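Local coordinates for protein aldehyde dehydrogenase (Burkholderia cenocepacia, PDB 4O6R) that probably oxidises aldehydes to carboxylic acids using NAD(P)+, with adenosine monophosphate bound in a nucleotide pocket in this crystal, at residues A[265-270]-A[427-432]; A[271-276]-A[421-426]; A[380-385]-A[397-402]; A[281-286]-A[446-451]; A[453-458]-A[469-474]. All blocks are in the same frame, centred on the assembly; numbering follows the deposited sequence.

Contact 1 (A[265-270]-A[427-432]); sequences FDDANL and LSRAHR
A flat guanidinium-on-phenyl stack between Phe-265 and Arg-429, bordered by a salt bridge to Asp-267, joins the loop after strand 261-264 to the first turn of helix 427-436. The guanidinium of Arg-429 lies flat on the phenyl ring, with planes 5° apart and centres separated by 4.3 Å. The bend at chi3 (-77°) lets the arginine use two parts of its chain: its CD makes a CH-pi contact over the middle of the Phe-265 ring, 3.5 Å from the centroid, while NE continues across the same face to within 3.5 Å of CD1. At the guanidinium edge, NH1 meets Asp-267 OD1 at 3.3 Å, the carboxylate standing almost upright on the guanidinium plane (81°). Water 1 extends this edge, accepting from Arg-429 NH1 (2.7 Å) and donating to Asp-266 OD1 (2.7 Å). The arginine's main acid partner is Asp-404, which forms a salt bridge with NE; the bridge to Asp-267 is the longer one. Thr-424 OG1 bonds to both NH1 and Asp-267 OD1. The loop and helix that follow parallel neighbours 261-264 and 421-423 are thus tied together, as suits the alpha/beta catalytic domain of aldehyde dehydrogenases.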
# COMPACT_ATOMS: atom_id res chain seq x y z
N PHE A 265 -0.45 13.53 -33.54
CA PHE A 265 0.49 14.61 -33.74
C PHE A 265 1.33 14.41 -35.00
O PHE A 265 1.38 13.32 -35.59
CB PHE A 265 1.37 14.78 -32.50
CG PHE A 265 0.66 15.42 -31.36
CD1 PHE A 265 0.60 16.80 -31.26
CD2 PHE A 265 0.02 14.64 -30.41
CE1 PHE A 265 -0.09 17.39 -30.21
CE2 PHE A 265 -0.66 15.22 -29.35
CZ PHE A 265 -0.73 16.61 -29.25
N ASP A 266 2.00 15.47 -35.43
CA ASP A 266 2.69 15.43 -36.73
C ASP A 266 3.96 14.58 -36.69
O ASP A 266 4.51 14.25 -37.74
CB ASP A 266 2.92 16.83 -37.33
CG ASP A 266 3.90 17.67 -36.58
OD1 ASP A 266 4.09 17.48 -35.38
OD2 ASP A 266 4.53 18.52 -37.22
N ASP A 267 4.39 14.19 -35.50
CA ASP A 267 5.55 13.32 -35.37
C ASP A 267 5.14 11.85 -35.06
O ASP A 267 5.97 11.02 -34.69
CB ASP A 267 6.48 13.89 -34.31
CG ASP A 267 5.96 13.67 -32.91
OD1 ASP A 267 4.71 13.62 -32.76
OD2 ASP A 267 6.77 13.49 -31.98
N ALA A 268 3.85 11.52 -35.18
CA ALA A 268 3.37 10.17 -34.91
C ALA A 268 3.91 9.19 -35.98
O ALA A 268 4.20 9.58 -37.12
CB ALA A 268 1.86 10.15 -34.93
N ASN A 269 4.05 7.93 -35.59
CA ASN A 269 4.22 6.84 -36.56
C ASN A 269 2.86 6.63 -37.22
O ASN A 269 1.93 6.12 -36.60
CB ASN A 269 4.67 5.57 -35.84
CG ASN A 269 4.93 4.42 -36.78
OD1 ASN A 269 4.15 4.13 -37.67
ND2 ASN A 269 6.04 3.74 -36.58
N LEU A 270 2.73 7.10 -38.45
CA LEU A 270 1.43 7.06 -39.13
C LEU A 270 0.96 5.63 -39.37
O LEU A 270 -0.21 5.36 -39.20
CB LEU A 270 1.47 7.84 -40.44
CG LEU A 270 1.78 9.33 -40.31
CD1 LEU A 270 1.76 10.02 -41.68
CD2 LEU A 270 0.81 10.00 -39.36
N LEU A 427 8.74 12.83 -26.08
CA LEU A 427 8.72 12.47 -24.68
C LEU A 427 7.92 13.44 -23.81
O LEU A 427 6.98 13.01 -23.15
CB LEU A 427 10.16 12.41 -24.17
CG LEU A 427 10.36 12.14 -22.67
CD1 LEU A 427 9.76 10.81 -22.23
CD2 LEU A 427 11.81 12.15 -22.33
N SER A 428 8.31 14.72 -23.79
CA SER A 428 7.65 15.69 -22.91
C SER A 428 6.16 15.84 -23.25
O SER A 428 5.31 15.83 -22.38
CB SER A 428 8.33 17.06 -22.96
OG SER A 428 9.67 16.95 -22.50
N ARG A 429 5.86 15.95 -24.54
CA ARG A 429 4.48 16.15 -24.98
C ARG A 429 3.61 14.99 -24.50
O ARG A 429 2.52 15.22 -24.02
CB ARG A 429 4.38 16.24 -26.49
CG ARG A 429 2.94 16.27 -27.02
CD ARG A 429 2.94 16.11 -28.52
NE ARG A 429 3.32 17.34 -29.19
CZ ARG A 429 3.98 17.44 -30.33
NH1 ARG A 429 4.47 16.39 -30.98
NH2 ARG A 429 4.18 18.64 -30.83
N ALA A 430 4.10 13.75 -24.64
CA ALA A 430 3.30 12.59 -24.25
C ALA A 430 2.81 12.70 -22.80
O ALA A 430 1.60 12.56 -22.54
CB ALA A 430 4.09 11.29 -24.46
N HIS A 431 3.72 12.98 -21.89
CA HIS A 431 3.37 12.98 -20.49
C HIS A 431 2.58 14.24 -20.10
O HIS A 431 1.69 14.18 -19.25
CB HIS A 431 4.60 12.81 -19.59
CG HIS A 431 5.29 11.51 -19.79
ND1 HIS A 431 4.78 10.30 -19.35
CD2 HIS A 431 6.44 11.21 -20.44
CE1 HIS A 431 5.59 9.33 -19.71
NE2 HIS A 431 6.60 9.85 -20.37
N ARG A 432 2.95 15.36 -20.71
CA ARG A 432 2.29 16.63 -20.44
C ARG A 432 0.83 16.57 -20.88
O ARG A 432 -0.09 16.93 -20.14
CB ARG A 432 3.03 17.74 -21.19
CG ARG A 432 2.51 19.12 -20.92
CD ARG A 432 3.16 20.16 -21.83
NE ARG A 432 4.61 20.21 -21.69
CZ ARG A 432 5.51 19.99 -22.65
NH1 ARG A 432 5.17 19.64 -23.90
NH2 ARG A 432 6.80 20.06 -22.34
O HOH W 1 5.70 17.18 -33.29

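Contact 2 (A[271-276]-A[421-426]); sequences DAAING and GLWTND
Trp-423 packs its indole on helix 270-282, with Ala-273 over one face and Ala-272 and Gly-276 touching its outer atoms. Its chi1 of -56° sets CG opposite the carbonyl carbon, and chi2 of 72° turns the ring so that the six-membered ring lies foremost against the helix. Ala-273 CA is 3.8 Å from the centroid of that ring in a CH-pi contact, while its methyl CB reaches Trp-423 CD2, one of the two ring-fusion atoms, at 3.7 Å. The outer atoms of the six-membered ring reach from Ala-272 to Gly-276, one turn of the helix. Ala-272 CB touches Trp-423 CZ3 at 3.9 Å, its carbonyl O comes within 3.5 Å of the same CZ3, and Gly-276, lacking a side chain, brings its CA to 3.7 Å from Trp-423 CZ2. Helix 271-276 and strand 421-423 run nearly antiparallel, at 150°, with their axes 9.7 Å apart, a gap that the indole bridges. The pyrrole N-H of Trp-423 has its own partner, the side-chain oxygen of Asn-262 on strand 261-264. The chemistry is therefore divided: the buried indole N-H is satisfied within the sheet, and the helix is held by dispersion and CH-pi packing against small residues.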
# COMPACT_ATOMS: atom_id res chain seq x y z
N ASP A 271 1.84 4.70 -39.71
CA ASP A 271 1.39 3.32 -39.85
C ASP A 271 0.72 2.79 -38.57
O ASP A 271 -0.38 2.27 -38.59
CB ASP A 271 2.55 2.41 -40.20
CG ASP A 271 2.12 0.97 -40.33
OD1 ASP A 271 1.26 0.67 -41.17
OD2 ASP A 271 2.62 0.13 -39.55
N ALA A 272 1.40 2.96 -37.45
CA ALA A 272 0.85 2.57 -36.15
C ALA A 272 -0.44 3.31 -35.82
O ALA A 272 -1.38 2.69 -35.37
CB ALA A 272 1.88 2.79 -35.04
N ALA A 273 -0.49 4.61 -36.09
CA ALA A 273 -1.63 5.42 -35.71
C ALA A 273 -2.86 5.17 -36.58
O ALA A 273 -3.97 5.22 -36.10
CB ALA A 273 -1.25 6.91 -35.69
N ILE A 274 -2.65 4.90 -37.86
CA ILE A 274 -3.77 4.59 -38.73
C ILE A 274 -4.40 3.27 -38.30
O ILE A 274 -5.63 3.15 -38.17
CB ILE A 274 -3.29 4.54 -40.19
CG1 ILE A 274 -2.96 5.95 -40.68
CG2 ILE A 274 -4.35 3.93 -41.09
CD1 ILE A 274 -1.97 5.96 -41.82
N ASN A 275 -3.56 2.27 -38.04
CA ASN A 275 -4.07 1.00 -37.53
C ASN A 275 -4.72 1.16 -36.17
O ASN A 275 -5.79 0.59 -35.91
CB ASN A 275 -2.98 -0.07 -37.48
CG ASN A 275 -2.66 -0.62 -38.86
OD1 ASN A 275 -1.55 -0.45 -39.38
ND2 ASN A 275 -3.62 -1.28 -39.46
N GLY A 276 -4.10 1.99 -35.32
CA GLY A 276 -4.63 2.25 -34.00
C GLY A 276 -6.00 2.90 -34.05
O GLY A 276 -6.89 2.54 -33.28
N GLY A 421 -6.55 9.31 -25.86
CA GLY A 421 -5.22 8.89 -26.22
C GLY A 421 -4.62 9.75 -27.29
O GLY A 421 -5.27 10.64 -27.85
N LEU A 422 -3.33 9.53 -27.52
CA LEU A 422 -2.60 10.35 -28.45
C LEU A 422 -1.44 9.58 -29.02
O LEU A 422 -0.93 8.63 -28.41
CB LEU A 422 -2.13 11.64 -27.77
CG LEU A 422 -1.23 11.35 -26.58
CD1 LEU A 422 0.18 11.66 -26.97
CD2 LEU A 422 -1.61 12.14 -25.36
N TRP A 423 -0.98 10.05 -30.17
CA TRP A 423 0.13 9.42 -30.86
C TRP A 423 1.18 10.48 -31.15
O TRP A 423 0.91 11.43 -31.87
CB TRP A 423 -0.36 8.77 -32.17
CG TRP A 423 -1.43 7.80 -31.92
CD1 TRP A 423 -2.73 8.06 -31.57
CD2 TRP A 423 -1.32 6.38 -31.99
NE1 TRP A 423 -3.42 6.89 -31.40
CE2 TRP A 423 -2.58 5.84 -31.67
CE3 TRP A 423 -0.26 5.51 -32.30
CZ2 TRP A 423 -2.81 4.47 -31.64
CZ3 TRP A 423 -0.49 4.13 -32.26
CH2 TRP A 423 -1.76 3.62 -31.93
N THR A 424 2.37 10.29 -30.60
CA THR A 424 3.46 11.20 -30.81
C THR A 424 4.70 10.45 -30.40
O THR A 424 4.59 9.43 -29.70
CB THR A 424 3.30 12.45 -29.91
OG1 THR A 424 4.32 13.41 -30.21
CG2 THR A 424 3.34 12.10 -28.40
N ASN A 425 5.87 10.95 -30.80
CA ASN A 425 7.11 10.41 -30.30
C ASN A 425 7.92 11.37 -29.46
O ASN A 425 9.08 11.07 -29.12
CB ASN A 425 7.88 9.83 -31.46
CG ASN A 425 7.21 8.58 -31.96
OD1 ASN A 425 7.18 7.56 -31.28
ND2 ASN A 425 6.50 8.71 -33.06
N ASP A 426 7.32 12.50 -29.12
CA ASP A 426 7.98 13.47 -28.26
C ASP A 426 7.68 13.11 -26.81
O ASP A 426 6.52 13.08 -26.40
CB ASP A 426 7.47 14.88 -28.49
CG ASP A 426 8.25 15.90 -27.71
OD1 ASP A 426 9.47 16.12 -28.03
OD2 ASP A 426 7.70 16.42 -26.72

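Contact 3 (A[380-385]-A[397-402]); sequences KHATDR and TVLRFG
Asp-384 OD2 accepts the backbone N-H of His-381 at 2.8 Å, with an N-H...O angle of 153°. The donor lies well above the carboxylate plane rather than in it, 57° out; the acid side chain folds back to the first residue of its own turn. A second bond closes that turn in the usual way, Asp-384 N to His-381 O at 3.0 Å, giving a type I turn from His-381 to Asp-384. Closed by these two bonds, the turn presents Ala-382 to Leu-399 of strand 395-401. With CG of Leu-399 opposite its carbonyl carbon (chi1 -62°), both methyls reach the turn: CD2 meets Ala-382 N at 3.7 Å and the His-381 carbonyl carbon C at 3.8 Å, and CD1 lies 4.1 Å from the methyl CB of Ala-382. The contact is a small apolar one in which a branched side chain rests on the backbone of the turn as much as on its methyl. Leu-399 also packs on Ala-379 and on Ile-410 of helix 404-411, while Ala-382 O accepts from the Gln-388 side chain. Strands 375-378 and 395-401 are parallel neighbours in the sheet, and the turn together with the short helix 385-388 lies in the beta-alpha-beta crossover that connects them.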
# COMPACT_ATOMS: atom_id res chain seq x y z
N LYS A 380 -17.38 20.23 -39.38
CA LYS A 380 -17.10 21.64 -39.61
C LYS A 380 -16.56 22.30 -38.35
O LYS A 380 -15.66 23.11 -38.45
CB LYS A 380 -18.36 22.33 -40.14
CG LYS A 380 -18.21 23.75 -40.64
CD LYS A 380 -19.57 24.31 -41.06
CE LYS A 380 -19.50 25.79 -41.39
NZ LYS A 380 -20.86 26.39 -41.44
N HIS A 381 -17.06 21.91 -37.17
CA HIS A 381 -16.62 22.45 -35.86
C HIS A 381 -16.62 21.38 -34.74
O HIS A 381 -17.46 20.43 -34.77
CB HIS A 381 -17.55 23.60 -35.38
CG HIS A 381 -17.82 24.67 -36.40
ND1 HIS A 381 -16.88 25.60 -36.79
CD2 HIS A 381 -18.96 25.01 -37.05
CE1 HIS A 381 -17.41 26.44 -37.66
NE2 HIS A 381 -18.67 26.10 -37.84
N ALA A 382 -15.75 21.55 -33.74
CA ALA A 382 -15.72 20.69 -32.54
C ALA A 382 -17.01 20.71 -31.69
O ALA A 382 -17.21 19.86 -30.82
CB ALA A 382 -14.56 21.06 -31.65
N THR A 383 -17.83 21.74 -31.91
CA THR A 383 -19.11 21.89 -31.24
C THR A 383 -20.26 21.26 -32.01
O THR A 383 -21.40 21.26 -31.53
CB THR A 383 -19.43 23.37 -31.07
OG1 THR A 383 -19.35 24.01 -32.35
CG2 THR A 383 -18.45 24.01 -30.12
N ASP A 384 -20.00 20.73 -33.21
CA ASP A 384 -21.07 20.07 -33.94
C ASP A 384 -21.61 18.87 -33.15
O ASP A 384 -20.88 18.25 -32.35
CB ASP A 384 -20.59 19.63 -35.31
CG ASP A 384 -20.32 20.81 -36.24
OD1 ASP A 384 -20.86 21.94 -36.02
OD2 ASP A 384 -19.57 20.61 -37.22
N ARG A 385 -22.87 18.53 -33.39
CA ARG A 385 -23.52 17.42 -32.71
C ARG A 385 -22.71 16.12 -32.74
O ARG A 385 -22.54 15.48 -31.70
CB ARG A 385 -24.94 17.20 -33.21
CG ARG A 385 -25.92 18.34 -32.87
CD ARG A 385 -27.38 18.00 -33.12
NE ARG A 385 -27.80 16.85 -32.33
CZ ARG A 385 -28.83 16.04 -32.58
NH1 ARG A 385 -29.62 16.23 -33.63
NH2 ARG A 385 -29.07 15.02 -31.75
N THR A 397 -15.63 10.94 -35.94
CA THR A 397 -15.66 12.34 -36.30
C THR A 397 -14.25 12.92 -36.28
O THR A 397 -13.53 12.80 -35.28
CB THR A 397 -16.57 13.13 -35.37
OG1 THR A 397 -17.89 12.55 -35.41
CG2 THR A 397 -16.63 14.61 -35.80
N VAL A 398 -13.87 13.55 -37.40
CA VAL A 398 -12.53 14.07 -37.58
C VAL A 398 -12.51 15.56 -37.38
O VAL A 398 -13.36 16.28 -37.95
CB VAL A 398 -11.98 13.77 -38.97
CG1 VAL A 398 -10.50 14.13 -39.06
CG2 VAL A 398 -12.18 12.31 -39.31
N LEU A 399 -11.52 16.00 -36.62
CA LEU A 399 -11.24 17.39 -36.35
C LEU A 399 -9.73 17.62 -36.55
O LEU A 399 -8.94 16.68 -36.39
CB LEU A 399 -11.61 17.72 -34.90
CG LEU A 399 -13.09 17.55 -34.50
CD1 LEU A 399 -13.26 17.45 -33.01
CD2 LEU A 399 -13.90 18.68 -35.07
N ARG A 400 -9.34 18.83 -36.92
CA ARG A 400 -7.94 19.16 -37.15
C ARG A 400 -7.47 20.22 -36.16
O ARG A 400 -8.28 20.99 -35.64
CB ARG A 400 -7.75 19.67 -38.58
CG ARG A 400 -8.12 18.64 -39.62
CD ARG A 400 -7.88 19.17 -41.01
NE ARG A 400 -8.42 18.28 -42.02
CZ ARG A 400 -7.85 18.09 -43.20
NH1 ARG A 400 -6.71 18.70 -43.51
NH2 ARG A 400 -8.40 17.24 -44.05
N PHE A 401 -6.16 20.26 -35.93
CA PHE A 401 -5.54 21.24 -35.04
C PHE A 401 -4.16 21.61 -35.49
O PHE A 401 -3.57 20.92 -36.32
CB PHE A 401 -5.47 20.70 -33.60
CG PHE A 401 -4.47 19.58 -33.41
CD1 PHE A 401 -4.81 18.27 -33.72
CD2 PHE A 401 -3.18 19.83 -32.94
CE1 PHE A 401 -3.91 17.23 -33.54
CE2 PHE A 401 -2.28 18.80 -32.75
CZ PHE A 401 -2.64 17.49 -33.05
N GLY A 402 -3.65 22.70 -34.91
CA GLY A 402 -2.35 23.26 -35.29
C GLY A 402 -1.32 23.49 -34.20
O GLY A 402 -0.16 23.72 -34.55

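Contact 4 (A[281-286]-A[446-451]); sequences IFHNQG and CYKRVN. With NO3 (nitrate ion), chain N; NO3 (nitrate ion), chain F.
Two torsions bring the partners together: chi1 of His-283 (167°) swings the imidazole opposite its backbone N, and the bend of Lys-448 at chi3 (-57°) turns the ammonium toward it. Lys-448 NZ then donates to His-283 ND1 at 3.0 Å, approaching the ring edge only 2° out of the imidazole plane. The same nitrogen donates to a nitrate ion (chain F), firmly to O3 at 2.8 Å and weakly to O2 at 3.1 Å. Water 2 accepts from Lys-448 NZ (3.0 Å) and donates to the His-283 carbonyl O (2.8 Å), so histidine is reached through both its side chain and its backbone. Trp-279, one turn back on helix 270-282, stacks on the His-283 ring and makes a cation-pi contact with Lys-448, the same indole serving both partners. Farther along the loop, Arg-449 grips another nitrate (chain N): NE and NH2 both donate to its O1, at 3.1 and 3.0 Å. The same NH2 forms a salt bridge with Asp-135 of the fourth subunit. Both nitrates probably come from the crystallisation liquor. His-283 marks the end of helix 270-282, where Phe-282 to Gly-286 open the sequence signature that in aldehyde dehydrogenases leads to the active-site cysteine.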
# COMPACT_ATOMS: atom_id res chain seq x y z
N ILE A 281 -12.00 2.73 -33.16
CA ILE A 281 -13.41 3.04 -33.45
C ILE A 281 -14.16 1.90 -34.10
O ILE A 281 -15.36 1.77 -33.86
CB ILE A 281 -13.57 4.33 -34.25
CG1 ILE A 281 -15.05 4.80 -34.34
CG2 ILE A 281 -12.99 4.19 -35.65
CD1 ILE A 281 -15.75 5.00 -33.01
N PHE A 282 -13.51 1.05 -34.90
CA PHE A 282 -14.26 0.01 -35.63
C PHE A 282 -14.37 -1.31 -34.92
O PHE A 282 -15.33 -2.05 -35.17
CB PHE A 282 -13.76 -0.12 -37.08
CG PHE A 282 -13.85 1.19 -37.83
CD1 PHE A 282 -15.03 1.94 -37.81
CD2 PHE A 282 -12.78 1.69 -38.52
CE1 PHE A 282 -15.12 3.15 -38.45
CE2 PHE A 282 -12.87 2.90 -39.17
CZ PHE A 282 -14.04 3.64 -39.14
N HIS A 283 -13.45 -1.61 -34.00
CA HIS A 283 -13.60 -2.82 -33.20
C HIS A 283 -14.90 -2.73 -32.44
O HIS A 283 -15.27 -1.66 -31.95
CB HIS A 283 -12.45 -3.06 -32.23
CG HIS A 283 -12.75 -4.11 -31.21
ND1 HIS A 283 -12.99 -3.82 -29.90
CD2 HIS A 283 -12.91 -5.45 -31.33
CE1 HIS A 283 -13.24 -4.93 -29.23
NE2 HIS A 283 -13.22 -5.94 -30.08
N ASN A 284 -15.60 -3.85 -32.38
CA ASN A 284 -16.89 -3.99 -31.69
C ASN A 284 -17.95 -3.11 -32.32
O ASN A 284 -18.93 -2.72 -31.67
CB ASN A 284 -16.79 -3.73 -30.18
CG ASN A 284 -17.65 -4.70 -29.38
OD1 ASN A 284 -17.53 -5.91 -29.58
ND2 ASN A 284 -18.53 -4.19 -28.50
N GLN A 285 -17.74 -2.80 -33.59
CA GLN A 285 -18.67 -1.97 -34.32
C GLN A 285 -18.81 -0.58 -33.68
O GLN A 285 -19.86 0.06 -33.75
CB GLN A 285 -20.02 -2.68 -34.42
CG GLN A 285 -20.04 -4.00 -35.20
CD GLN A 285 -19.21 -5.14 -34.62
OE1 GLN A 285 -18.22 -5.57 -35.23
NE2 GLN A 285 -19.58 -5.62 -33.42
N GLY A 286 -17.76 -0.11 -33.04
CA GLY A 286 -17.84 1.15 -32.30
C GLY A 286 -18.69 1.17 -31.04
O GLY A 286 -18.87 2.25 -30.43
N CYS A 446 -1.09 3.81 -28.50
CA CYS A 446 -1.93 2.62 -28.41
C CYS A 446 -3.33 3.15 -28.12
O CYS A 446 -3.52 4.36 -27.99
CB CYS A 446 -1.44 1.65 -27.33
SG CYS A 446 -1.36 2.32 -25.63
N TYR A 447 -4.31 2.27 -28.07
CA TYR A 447 -5.66 2.68 -27.70
C TYR A 447 -6.43 1.48 -27.16
O TYR A 447 -6.22 0.35 -27.59
CB TYR A 447 -6.42 3.32 -28.86
CG TYR A 447 -7.28 4.50 -28.45
CD1 TYR A 447 -6.76 5.79 -28.38
CD2 TYR A 447 -8.63 4.33 -28.16
CE1 TYR A 447 -7.56 6.88 -28.02
CE2 TYR A 447 -9.44 5.41 -27.81
CZ TYR A 447 -8.90 6.67 -27.72
OH TYR A 447 -9.72 7.72 -27.40
N LYS A 448 -7.35 1.75 -26.25
CA LYS A 448 -8.18 0.73 -25.63
C LYS A 448 -7.39 -0.42 -25.01
O LYS A 448 -7.76 -1.58 -25.15
CB LYS A 448 -9.22 0.17 -26.61
CG LYS A 448 -10.06 1.19 -27.32
CD LYS A 448 -11.44 0.68 -27.75
CE LYS A 448 -11.39 -0.54 -28.65
NZ LYS A 448 -12.76 -1.15 -28.66
N ARG A 449 -6.25 -0.12 -24.38
CA ARG A 449 -5.60 -1.15 -23.62
C ARG A 449 -6.31 -1.27 -22.28
O ARG A 449 -6.44 -0.29 -21.55
CB ARG A 449 -4.11 -0.88 -23.39
CG ARG A 449 -3.32 -0.56 -24.66
CD ARG A 449 -3.39 -1.70 -25.65
NE ARG A 449 -2.83 -2.92 -25.11
CZ ARG A 449 -2.58 -4.02 -25.83
NH1 ARG A 449 -2.86 -4.06 -27.13
NH2 ARG A 449 -2.05 -5.10 -25.25
N VAL A 450 -6.77 -2.49 -22.01
CA VAL A 450 -7.45 -2.82 -20.75
C VAL A 450 -6.77 -4.04 -20.12
O VAL A 450 -6.38 -5.00 -20.81
CB VAL A 450 -8.97 -3.00 -20.93
CG1 VAL A 450 -9.62 -1.71 -21.38
CG2 VAL A 450 -9.29 -4.11 -21.92
N ASN A 451 -6.59 -3.98 -18.80
CA ASN A 451 -5.95 -5.03 -18.04
C ASN A 451 -6.70 -5.12 -16.72
O ASN A 451 -7.11 -4.07 -16.16
CB ASN A 451 -4.46 -4.73 -17.84
CG ASN A 451 -3.77 -5.69 -16.92
OD1 ASN A 451 -3.90 -5.62 -15.72
ND2 ASN A 451 -2.98 -6.58 -17.49
N NO3 N . -2.21 -4.43 -21.92
O1 NO3 N . -1.37 -3.85 -22.58
O2 NO3 N . -1.81 -5.15 -20.79
O3 NO3 N . -3.54 -4.35 -22.32
N NO3 F . -12.87 -2.47 -25.46
O1 NO3 F . -12.87 -2.75 -24.26
O2 NO3 F . -12.21 -3.26 -26.39
O3 NO3 F . -13.54 -1.35 -25.94
O HOH W 2 -14.38 0.58 -30.48

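Contact 5 (A[453-458]-A[469-474]); sequences GSPFGG and GFEAMH
Pro-455 and Glu-471 meet broadside, the pyrrolidine ring lying over the face of the carboxylate rather than at its edge. Pro-455 CG comes to 3.5 Å from Glu-471 OE2, and Pro-455 CB stands 3.7 Å from Glu-471 CD. The glutamate reaches this position by folding at chi2 (86°), which doubles the chain back so that the carboxylate lies beside the N-terminal part of its own helix. Segment 453-458 carries the Ser-Pro-Phe-Gly-Gly sequence found in many aldehyde dehydrogenases, and here it passes the N-terminal part of the helix around 469-475. Two glycines bring the backbones together: Gly-453 O approaches Gly-469 CA at 3.6 Å, and the two CA atoms are 3.7 Å apart. Gly-469 has a positive phi (71°) where the chain enters the helical region. Water 3 sits between the two segments, accepting from the amide Phe-470 N at 3.0 Å and lying 2.6 Å from Glu-471 OE1 and 2.8 Å from Gly-453 O. The nearby N-terminal end of the helix would probably help to stabilise a negative charge on this buried carboxylate. On the side toward the fourth subunit, Pro-455 packs on Val-142 of that chain, and Ser-454 OG is hydrogen-bonded to Asn-140 of the same chain.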
# COMPACT_ATOMS: atom_id res chain seq x y z
N GLY A 453 -5.85 -5.46 -13.72
CA GLY A 453 -5.28 -4.70 -12.64
C GLY A 453 -5.21 -3.20 -12.87
O GLY A 453 -4.78 -2.48 -11.96
N SER A 454 -5.60 -2.72 -14.06
CA SER A 454 -5.45 -1.33 -14.40
C SER A 454 -6.77 -0.57 -14.28
O SER A 454 -7.70 -0.87 -15.01
CB SER A 454 -4.88 -1.18 -15.81
OG SER A 454 -4.69 0.18 -16.11
N PRO A 455 -6.87 0.38 -13.33
CA PRO A 455 -8.21 0.94 -13.02
C PRO A 455 -8.84 1.62 -14.24
O PRO A 455 -8.18 2.38 -14.97
CB PRO A 455 -7.93 2.00 -11.93
CG PRO A 455 -6.46 2.30 -12.10
CD PRO A 455 -5.82 1.00 -12.49
N PHE A 456 -10.12 1.37 -14.39
CA PHE A 456 -10.89 1.78 -15.54
C PHE A 456 -12.14 2.55 -15.08
O PHE A 456 -12.96 2.03 -14.33
CB PHE A 456 -11.31 0.48 -16.25
CG PHE A 456 -12.06 0.69 -17.53
CD1 PHE A 456 -13.39 0.98 -17.52
CD2 PHE A 456 -11.42 0.52 -18.75
CE1 PHE A 456 -14.10 1.18 -18.71
CE2 PHE A 456 -12.11 0.69 -19.94
CZ PHE A 456 -13.45 1.01 -19.92
N GLY A 457 -12.28 3.77 -15.55
CA GLY A 457 -13.46 4.57 -15.21
C GLY A 457 -13.28 6.00 -15.62
O GLY A 457 -12.26 6.35 -16.20
N GLY A 458 -14.26 6.82 -15.30
CA GLY A 458 -14.32 8.17 -15.83
C GLY A 458 -14.20 9.23 -14.75
O GLY A 458 -14.06 8.93 -13.56
N GLY A 469 -8.41 -3.96 -10.64
CA GLY A 469 -7.34 -3.68 -9.72
C GLY A 469 -7.72 -3.62 -8.26
O GLY A 469 -8.82 -3.97 -7.86
N PHE A 470 -6.77 -3.14 -7.48
CA PHE A 470 -7.02 -2.81 -6.08
C PHE A 470 -8.11 -1.75 -5.93
O PHE A 470 -8.81 -1.70 -4.94
CB PHE A 470 -5.75 -2.36 -5.39
CG PHE A 470 -4.76 -3.47 -5.18
CD1 PHE A 470 -4.91 -4.36 -4.13
CD2 PHE A 470 -3.71 -3.67 -6.07
CE1 PHE A 470 -4.01 -5.38 -3.93
CE2 PHE A 470 -2.80 -4.68 -5.87
CZ PHE A 470 -2.96 -5.54 -4.80
N GLU A 471 -8.22 -0.88 -6.91
CA GLU A 471 -9.23 0.15 -6.89
C GLU A 471 -10.65 -0.44 -6.83
O GLU A 471 -11.48 0.03 -6.03
CB GLU A 471 -9.07 1.06 -8.08
CG GLU A 471 -7.79 1.89 -8.03
CD GLU A 471 -6.55 1.19 -8.61
OE1 GLU A 471 -6.58 -0.02 -8.96
OE2 GLU A 471 -5.52 1.88 -8.76
N ALA A 472 -10.92 -1.46 -7.64
CA ALA A 472 -12.22 -2.13 -7.62
C ALA A 472 -12.42 -2.82 -6.28
O ALA A 472 -13.50 -2.78 -5.71
CB ALA A 472 -12.32 -3.15 -8.74
N MET A 473 -11.37 -3.45 -5.76
CA MET A 473 -11.49 -4.10 -4.42
C MET A 473 -11.82 -3.10 -3.34
O MET A 473 -12.64 -3.40 -2.45
CB MET A 473 -10.21 -4.83 -4.04
CG MET A 473 -9.86 -5.98 -4.95
SD MET A 473 -11.12 -7.24 -5.04
CE MET A 473 -11.00 -7.99 -3.42
N HIS A 474 -11.21 -1.93 -3.39
CA HIS A 474 -11.53 -0.87 -2.42
C HIS A 474 -13.03 -0.47 -2.50
O HIS A 474 -13.70 -0.33 -1.47
CB HIS A 474 -10.62 0.34 -2.65
CG HIS A 474 -10.75 1.41 -1.62
ND1 HIS A 474 -10.00 1.42 -0.46
CD2 HIS A 474 -11.53 2.51 -1.57
CE1 HIS A 474 -10.30 2.49 0.24
NE2 HIS A 474 -11.24 3.17 -0.40
O HOH W 3 -4.70 -1.82 -9.24

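Contacts 1 and 2 form one unit, with centres 8 Å apart and Asp-267 OD1 2.6 Å from Thr-424 OG1. They link the same adjacent strands, contact 1 through helix 427-436, contact 2 through helix 270-282. Contact 3 reaches contact 1 through edge-to-face phenyl rings, Phe-265 CE1 lying 3.6 Å from Phe-401 CE2. Contacts 2 and 4 share helix 270-282, and Trp-423 CH2 comes within 3.5 Å of Cys-446 N. From there the chain runs on to contact 5, whose Phe-456 touches Val-450. All five lie away from the residues binding adenosine monophosphate; contact 4, at the start of the signature that in this family leads to the catalytic cysteine, is probably the one tied most directly to the active site in sequence.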